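Local atomic coordinates of Two-component system sensor histidine kinase (Bacteroides thetaiotaomicron, PDB entry 3OTT), a protein that probably acts as a membrane-spanning histidine kinase of the gut symbiont, its extracellular beta-propeller part apparently sensing saccharides and its kinase part autophosphorylating with ATP. Residues 62-74 with 104-116. Sequence-based numbering, arbitrary orientation.
Sequences NTRIYCGVIIDNT and DVRTMALQGDTLW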
ATOM      1  N   ASN B  62     -27.263 -24.950  16.924  1.00 19.78           N
ATOM      2  CA  ASN B  62     -28.576 -24.722  16.324  1.00 20.43           C
ATOM      3  C   ASN B  62     -29.219 -23.597  17.129  1.00 20.74           C
ATOM      4  O   ASN B  62     -30.031 -23.859  17.999  1.00 21.20           O
ATOM      5  CB  ASN B  62     -29.403 -25.988  16.525  1.00 20.88           C
ATOM      6  CG  ASN B  62     -30.792 -25.957  15.852  1.00 24.81           C
ATOM      7  OD1 ASN B  62     -31.622 -26.804  16.176  1.00 29.42           O
ATOM      8  ND2 ASN B  62     -31.027 -25.045  14.886  1.00 22.88           N
ATOM      9  N   THR B  63     -28.821 -22.352  16.868  1.00 18.90           N
ATOM     10  CA  THR B  63     -29.193 -21.257  17.732  1.00 17.74           C
ATOM     11  C   THR B  63     -29.143 -19.994  16.921  1.00 16.84           C
ATOM     12  O   THR B  63     -28.564 -19.967  15.833  1.00 16.98           O
ATOM     13  CB  THR B  63     -28.269 -21.196  18.995  1.00 18.20           C
ATOM     14  OG1 THR B  63     -28.796 -20.298  19.955  1.00 19.59           O
ATOM     15  CG2 THR B  63     -26.800 -20.818  18.664  1.00 16.01           C
ATOM     16  N   ARG B  64     -29.772 -18.939  17.397  1.00 15.36           N
ATOM     17  CA  ARG B  64     -29.840 -17.724  16.615  0.50 14.82           C
ATOM     18  C   ARG B  64     -28.504 -16.979  16.677  1.00 14.67           C
ATOM     19  O   ARG B  64     -27.912 -16.833  17.740  1.00 14.38           O
ATOM     20  CB  ARG B  64     -31.013 -16.840  17.070  0.50 14.72           C
ATOM     21  CG  ARG B  64     -31.109 -15.486  16.356  0.50 17.46           C
ATOM     22  CD  ARG B  64     -32.318 -14.627  16.827  0.50 23.09           C
ATOM     23  NE  ARG B  64     -32.996 -13.991  15.692  0.50 24.00           N
ATOM     24  CZ  ARG B  64     -34.325 -13.968  15.523  0.50 24.41           C
ATOM     25  NH1 ARG B  64     -35.168 -14.484  16.444  0.50 22.30           N
ATOM     26  NH2 ARG B  64     -34.818 -13.401  14.445  0.50 18.73           N
ATOM     27  N   ILE B  65     -28.058 -16.489  15.526  1.00 14.06           N
ATOM     28  CA  ILE B  65     -26.844 -15.741  15.418  1.00 14.35           C
ATOM     29  C   ILE B  65     -27.201 -14.251  15.275  1.00 15.48           C
ATOM     30  O   ILE B  65     -28.041 -13.897  14.450  1.00 15.56           O
ATOM     31  CB  ILE B  65     -26.093 -16.142  14.126  1.00 13.72           C
ATOM     32  CG1 ILE B  65     -25.977 -17.673  13.984  1.00 15.96           C
ATOM     33  CG2 ILE B  65     -24.676 -15.467  14.019  1.00 10.74           C
ATOM     34  CD1 ILE B  65     -25.163 -18.308  15.062  1.00 14.20           C
ATOM     35  N   TYR B  66     -26.553 -13.368  16.026  1.00 14.99           N
ATOM     36  CA  TYR B  66     -26.922 -11.939  15.915  1.00 14.55           C
ATOM     37  C   TYR B  66     -25.925 -11.110  15.152  1.00 15.03           C
ATOM     38  O   TYR B  66     -26.268 -10.033  14.665  1.00 16.02           O
ATOM     39  CB  TYR B  66     -27.136 -11.348  17.296  1.00 14.02           C
ATOM     40  CG  TYR B  66     -28.286 -12.002  18.031  1.00 12.25           C
ATOM     41  CD1 TYR B  66     -29.598 -11.495  17.914  1.00 10.96           C
ATOM     42  CD2 TYR B  66     -28.050 -13.113  18.883  1.00 13.05           C
ATOM     43  CE1 TYR B  66     -30.679 -12.090  18.600  1.00 14.05           C
ATOM     44  CE2 TYR B  66     -29.156 -13.759  19.587  1.00 16.74           C
ATOM     45  CZ  TYR B  66     -30.454 -13.233  19.417  1.00 16.44           C
ATOM     46  OH  TYR B  66     -31.494 -13.796  20.095  1.00 20.32           O
ATOM     47  N   CYS B  67     -24.688 -11.598  15.070  1.00 15.30           N
ATOM     48  CA  CYS B  67     -23.608 -10.833  14.506  1.00 16.86           C
ATOM     49  C   CYS B  67     -22.441 -11.795  14.389  1.00 17.00           C
ATOM     50  O   CYS B  67     -22.482 -12.862  14.999  1.00 17.83           O
ATOM     51  CB  CYS B  67     -23.225  -9.679  15.439  1.00 16.59           C
ATOM     52  SG  CYS B  67     -22.518 -10.235  17.002  1.00 17.03           S
ATOM     53  N   GLY B  68     -21.427 -11.409  13.624  1.00 15.50           N
ATOM     54  CA  GLY B  68     -20.223 -12.203  13.486  1.00 16.06           C
ATOM     55  C   GLY B  68     -19.059 -11.386  12.999  1.00 15.74           C
ATOM     56  O   GLY B  68     -19.266 -10.354  12.410  1.00 16.25           O
ATOM     57  N   VAL B  69     -17.834 -11.844  13.277  1.00 15.30           N
ATOM     58  CA  VAL B  69     -16.644 -11.366  12.612  1.00 14.75           C
ATOM     59  C   VAL B  69     -15.698 -12.532  12.364  1.00 15.07           C
ATOM     60  O   VAL B  69     -15.764 -13.530  13.071  1.00 14.01           O
ATOM     61  CB  VAL B  69     -15.814 -10.322  13.433  1.00 16.11           C
ATOM     62  CG1 VAL B  69     -16.485  -9.035  13.418  1.00 18.81           C
ATOM     63  CG2 VAL B  69     -15.517 -10.800  14.835  1.00 12.34           C
ATOM     64  N   ILE B  70     -14.809 -12.377  11.385  1.00 13.65           N
ATOM     65  CA  ILE B  70     -13.811 -13.379  11.099  1.00 15.76           C
ATOM     66  C   ILE B  70     -12.528 -13.013  11.887  1.00 17.38           C
ATOM     67  O   ILE B  70     -12.069 -11.861  11.810  1.00 17.11           O
ATOM     68  CB  ILE B  70     -13.556 -13.445   9.581  1.00 15.80           C
ATOM     69  CG1 ILE B  70     -14.824 -13.941   8.858  1.00 16.84           C
ATOM     70  CG2 ILE B  70     -12.338 -14.306   9.261  1.00 16.41           C
ATOM     71  CD1 ILE B  70     -14.662 -14.062   7.296  1.00 17.62           C
ATOM     72  N   ILE B  71     -11.949 -14.010  12.576  1.00 17.44           N
ATOM     73  CA  ILE B  71     -10.776 -13.868  13.419  1.00 16.06           C
ATOM     74  C   ILE B  71      -9.653 -14.835  12.945  1.00 17.22           C
ATOM     75  O   ILE B  71      -9.911 -15.991  12.616  1.00 16.80           O
ATOM     76  CB  ILE B  71     -11.164 -14.184  14.936  1.00 16.62           C
ATOM     77  CG1 ILE B  71     -12.162 -13.172  15.527  1.00 14.05           C
ATOM     78  CG2 ILE B  71      -9.987 -14.331  15.826  1.00 12.21           C
ATOM     79  CD1 ILE B  71     -11.777 -11.745  15.363  1.00 15.67           C
ATOM     80  N   ASP B  72      -8.419 -14.338  12.889  1.00 17.80           N
ATOM     81  CA  ASP B  72      -7.210 -15.118  12.518  1.00 18.72           C
ATOM     82  C   ASP B  72      -7.316 -15.836  11.159  1.00 18.34           C
ATOM     83  O   ASP B  72      -6.655 -16.825  10.955  1.00 17.75           O
ATOM     84  CB  ASP B  72      -6.779 -16.096  13.651  1.00 19.21           C
ATOM     85  CG  ASP B  72      -6.482 -15.375  15.009  1.00 22.27           C
ATOM     86  OD1 ASP B  72      -6.343 -14.111  15.006  1.00 22.38           O
ATOM     87  OD2 ASP B  72      -6.386 -16.074  16.071  1.00 21.12           O
ATOM     88  N   ASN B  73      -8.153 -15.325  10.249  1.00 17.85           N
ATOM     89  CA  ASN B  73      -8.305 -15.910   8.915  1.00 18.92           C
ATOM     90  C   ASN B  73      -8.723 -17.395   9.029  1.00 19.33           C
ATOM     91  O   ASN B  73      -8.376 -18.219   8.173  1.00 19.67           O
ATOM     92  CB  ASN B  73      -6.963 -15.818   8.185  1.00 19.59           C
ATOM     93  CG  ASN B  73      -7.099 -15.864   6.657  1.00 22.44           C
ATOM     94  OD1 ASN B  73      -8.146 -15.561   6.076  1.00 24.17           O
ATOM     95  ND2 ASN B  73      -6.014 -16.251   6.000  1.00 25.06           N
ATOM     96  N   THR B  74      -9.388 -17.763  10.130  1.00 17.63           N
ATOM     97  CA  THR B  74      -9.809 -19.128  10.270  1.00 16.47           C
ATOM     98  C   THR B  74     -11.057 -19.338  11.107  1.00 17.01           C
ATOM     99  O   THR B  74     -11.653 -20.407  11.012  1.00 17.35           O
ATOM    100  CB  THR B  74      -8.668 -20.089  10.725  1.00 17.20           C
ATOM    101  OG1 THR B  74      -9.112 -21.437  10.562  1.00 18.62           O
ATOM    102  CG2 THR B  74      -8.259 -19.893  12.201  1.00 13.01           C
ATOM    103  N   ASP B 104     -25.866 -13.122  25.345  1.00 18.08           N
ATOM    104  CA  ASP B 104     -26.689 -12.116  24.617  1.00 17.49           C
ATOM    105  C   ASP B 104     -25.858 -11.026  23.908  1.00 16.18           C
ATOM    106  O   ASP B 104     -26.132  -9.805  24.045  1.00 15.44           O
ATOM    107  CB  ASP B 104     -27.705 -11.456  25.577  1.00 17.80           C
ATOM    108  CG  ASP B 104     -28.563 -12.488  26.320  1.00 23.94           C
ATOM    109  OD1 ASP B 104     -29.103 -13.436  25.643  1.00 26.18           O
ATOM    110  OD2 ASP B 104     -28.691 -12.377  27.580  1.00 27.75           O
ATOM    111  N   VAL B 105     -24.830 -11.472  23.190  1.00 14.43           N
ATOM    112  CA  VAL B 105     -24.035 -10.635  22.344  1.00 12.29           C
ATOM    113  C   VAL B 105     -24.850 -10.223  21.098  1.00 13.66           C
ATOM    114  O   VAL B 105     -25.573 -11.077  20.450  1.00 11.88           O
ATOM    115  CB  VAL B 105     -22.780 -11.391  21.950  1.00 12.98           C
ATOM    116  CG1 VAL B 105     -21.990 -10.664  20.897  1.00  9.07           C
ATOM    117  CG2 VAL B 105     -21.901 -11.655  23.211  1.00 13.20           C
ATOM    118  N   ARG B 106     -24.664  -8.959  20.713  1.00 12.37           N
ATOM    119  CA  ARG B 106     -25.479  -8.349  19.685  1.00 14.76           C
ATOM    120  C   ARG B 106     -24.589  -7.689  18.651  1.00 15.59           C
ATOM    121  O   ARG B 106     -25.000  -7.512  17.516  1.00 17.41           O
ATOM    122  CB  ARG B 106     -26.426  -7.298  20.270  1.00 15.50           C
ATOM    123  CG  ARG B 106     -27.612  -7.823  21.032  1.00 17.55           C
ATOM    124  CD  ARG B 106     -28.632  -8.515  20.089  1.00 17.34           C
ATOM    125  NE  ARG B 106     -29.757  -9.075  20.855  1.00 14.08           N
ATOM    126  CZ  ARG B 106     -29.679 -10.215  21.539  1.00 17.91           C
ATOM    127  NH1 ARG B 106     -28.529 -10.898  21.568  1.00 17.02           N
ATOM    128  NH2 ARG B 106     -30.749 -10.696  22.179  1.00 16.57           N
ATOM    129  N   THR B 107     -23.357  -7.343  19.004  1.00 15.80           N
ATOM    130  CA  THR B 107     -22.521  -6.601  18.076  1.00 15.32           C
ATOM    131  C   THR B 107     -21.074  -6.825  18.391  1.00 15.50           C
ATOM    132  O   THR B 107     -20.710  -7.031  19.570  1.00 15.33           O
ATOM    133  CB  THR B 107     -22.862  -5.040  18.111  1.00 16.47           C
ATOM    134  OG1 THR B 107     -21.966  -4.354  17.243  1.00 17.66           O
ATOM    135  CG2 THR B 107     -22.610  -4.410  19.572  1.00 17.32           C
ATOM    136  N   MET B 108     -20.221  -6.790  17.367  1.00 16.02           N
ATOM    137  CA  MET B 108     -18.760  -7.065  17.538  1.00 15.95           C
ATOM    138  C   MET B 108     -17.957  -6.172  16.621  1.00 15.09           C
ATOM    139  O   MET B 108     -18.431  -5.873  15.550  1.00 15.36           O
ATOM    140  CB  MET B 108     -18.408  -8.494  17.203  1.00 16.34           C
ATOM    141  CG  MET B 108     -19.040  -9.551  18.106  1.00 22.32           C
ATOM    142  SD  MET B 108     -18.558 -11.338  17.822  1.00 30.75           S
ATOM    143  CE  MET B 108     -19.203 -11.648  16.299  1.00 26.04           C
ATOM    144  N   ALA B 109     -16.773  -5.705  17.050  1.00 14.34           N
ATOM    145  CA  ALA B 109     -15.916  -4.888  16.190  1.00 13.65           C
ATOM    146  C   ALA B 109     -14.511  -5.099  16.628  1.00 14.12           C
ATOM    147  O   ALA B 109     -14.221  -5.028  17.845  1.00 15.32           O
ATOM    148  CB  ALA B 109     -16.284  -3.439  16.293  1.00 13.90           C
ATOM    149  N   LEU B 110     -13.636  -5.396  15.665  1.00 13.47           N
ATOM    150  CA  LEU B 110     -12.186  -5.537  15.937  1.00 14.67           C
ATOM    151  C   LEU B 110     -11.452  -4.196  15.954  1.00 14.51           C
ATOM    152  O   LEU B 110     -11.764  -3.308  15.137  1.00 13.27           O
ATOM    153  CB  LEU B 110     -11.543  -6.264  14.795  1.00 16.04           C
ATOM    154  CG  LEU B 110     -11.373  -7.739  14.931  1.00 20.02           C
ATOM    155  CD1 LEU B 110     -11.065  -8.284  13.516  1.00 21.13           C
ATOM    156  CD2 LEU B 110     -10.247  -8.048  15.969  1.00 19.55           C
ATOM    157  N   GLN B 111     -10.459  -4.086  16.829  1.00 13.54           N
ATOM    158  CA  GLN B 111      -9.591  -2.952  16.909  1.00 14.66           C
ATOM    159  C   GLN B 111      -8.196  -3.532  17.056  1.00 16.25           C
ATOM    160  O   GLN B 111      -7.779  -3.829  18.149  1.00 15.94           O
ATOM    161  CB  GLN B 111      -9.950  -2.041  18.113  1.00 16.05           C
ATOM    162  CG  GLN B 111      -9.206  -0.679  18.080  1.00 16.30           C
ATOM    163  CD  GLN B 111      -9.383   0.115  19.324  1.00 19.01           C
ATOM    164  OE1 GLN B 111      -9.797  -0.404  20.361  1.00 23.12           O
ATOM    165  NE2 GLN B 111      -9.114   1.396  19.232  1.00 20.41           N
ATOM    166  N   GLY B 112      -7.493  -3.753  15.933  1.00 17.50           N
ATOM    167  CA  GLY B 112      -6.178  -4.338  15.994  1.00 18.31           C
ATOM    168  C   GLY B 112      -6.368  -5.752  16.491  1.00 19.06           C
ATOM    169  O   GLY B 112      -7.076  -6.537  15.849  1.00 20.46           O
ATOM    170  N   ASP B 113      -5.784  -6.089  17.630  1.00 19.17           N
ATOM    171  CA  ASP B 113      -5.903  -7.463  18.132  1.00 19.66           C
ATOM    172  C   ASP B 113      -6.775  -7.532  19.361  1.00 19.01           C
ATOM    173  O   ASP B 113      -6.609  -8.378  20.187  1.00 18.87           O
ATOM    174  CB  ASP B 113      -4.530  -7.987  18.438  1.00 21.46           C
ATOM    175  CG  ASP B 113      -4.425  -9.499  18.261  1.00 22.64           C
ATOM    176  OD1 ASP B 113      -5.106 -10.054  17.403  1.00 27.05           O
ATOM    177  OD2 ASP B 113      -3.629 -10.113  18.981  1.00 25.65           O
ATOM    178  N   THR B 114      -7.699  -6.577  19.474  1.00 19.09           N
ATOM    179  CA  THR B 114      -8.691  -6.543  20.496  1.00 19.11           C
ATOM    180  C   THR B 114     -10.085  -6.593  19.853  1.00 18.16           C
ATOM    181  O   THR B 114     -10.374  -5.779  18.972  1.00 17.74           O
ATOM    182  CB  THR B 114      -8.561  -5.262  21.301  1.00 19.11           C
ATOM    183  OG1 THR B 114      -7.305  -5.279  21.979  1.00 21.73           O
ATOM    184  CG2 THR B 114      -9.600  -5.236  22.338  1.00 21.27           C
ATOM    185  N   LEU B 115     -10.941  -7.501  20.336  1.00 16.43           N
ATOM    186  CA  LEU B 115     -12.330  -7.599  19.880  1.00 15.82           C
ATOM    187  C   LEU B 115     -13.283  -6.968  20.917  1.00 16.12           C
ATOM    188  O   LEU B 115     -13.328  -7.401  22.073  1.00 14.93           O
ATOM    189  CB  LEU B 115     -12.707  -9.067  19.676  1.00 15.52           C
ATOM    190  CG  LEU B 115     -14.088  -9.420  19.094  1.00 16.99           C
ATOM    191  CD1 LEU B 115     -14.289  -8.889  17.661  1.00 15.20           C
ATOM    192  CD2 LEU B 115     -14.396 -10.875  19.141  1.00 15.85           C
ATOM    193  N   TRP B 116     -14.023  -5.941  20.476  1.00 15.54           N
ATOM    194  CA  TRP B 116     -15.056  -5.286  21.234  1.00 15.74           C
ATOM    195  C   TRP B 116     -16.374  -6.094  21.094  1.00 16.68           C
ATOM    196  O   TRP B 116     -16.764  -6.461  19.984  1.00 17.61           O
ATOM    197  CB  TRP B 116     -15.280  -3.850  20.707  1.00 14.90           C
ATOM    198  CG  TRP B 116     -14.200  -2.848  21.083  1.00 15.80           C
ATOM    199  CD1 TRP B 116     -12.993  -2.660  20.446  1.00 12.99           C
ATOM    200  CD2 TRP B 116     -14.208  -1.928  22.198  1.00 13.36           C
ATOM    201  NE1 TRP B 116     -12.267  -1.682  21.082  1.00 16.12           N
ATOM    202  CE2 TRP B 116     -12.991  -1.192  22.141  1.00 17.17           C
ATOM    203  CE3 TRP B 116     -15.137  -1.614  23.190  1.00 16.60           C
ATOM    204  CZ2 TRP B 116     -12.663  -0.179  23.076  1.00 13.25           C
ATOM    205  CZ3 TRP B 116     -14.805  -0.603  24.153  1.00 13.10           C
ATOM    206  CH2 TRP B 116     -13.570   0.099  24.065  1.00 15.37           C
TER
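Tyr66 lays its ring flat on the guanidinium of Arg106, the planes only 9° apart and Arg106 CZ 3.7 Å from the centroid of the Tyr66 ring: a cation-pi stack. Arg106 starts out pointing away from 62-74, but a bend at chi2 folds the chain back over the ring. Arg106 NH1 also donates within the guanidinium plane to Val105 O, 3.2 Å away, a bent bond that arrives from above the carbonyl plane. On the ring's opposite face sits Arg64 CG, offset toward the rim, while Tyr66 OH is hydrogen-bonded to Asp81. With an alanine here, the guanidinium would probably lose its aromatic floor, leaving the bond to Val105 O to hold it, and Asp81 its hydroxyl partner.

One residue on, Cys67 SG drops into the hollow between Val105 and Met108, 4.0 Å from Val105 CG1 and 3.7 Å from Met108 CE. Its chi1 of 66° holds the sulfur between the backbone N and carbonyl carbon, aimed at 105-111 and close to Thr107 N. The Met108 chain, bent at chi3, brings its methyl to Cys67 SG and Val69 CG2. Val69 CG2 in turn meets Leu115 CD1 tip to tip at 3.6 Å. At the far end Ile71 CD1 lies across Leu110, 4.0 Å from Leu110 CD1.

No hydrogen bond joins the two segments; apolar bumps and hollows and the one stack do the work. Strands 67-71 and 105-111 run at 25° to each other, 6.1 Å apart at closest approach, each the first strand of its own four-stranded antiparallel sheet. Such face-to-face packing of successive sheets, inner strand over inner strand, is the blade-to-blade contact of a beta-propeller.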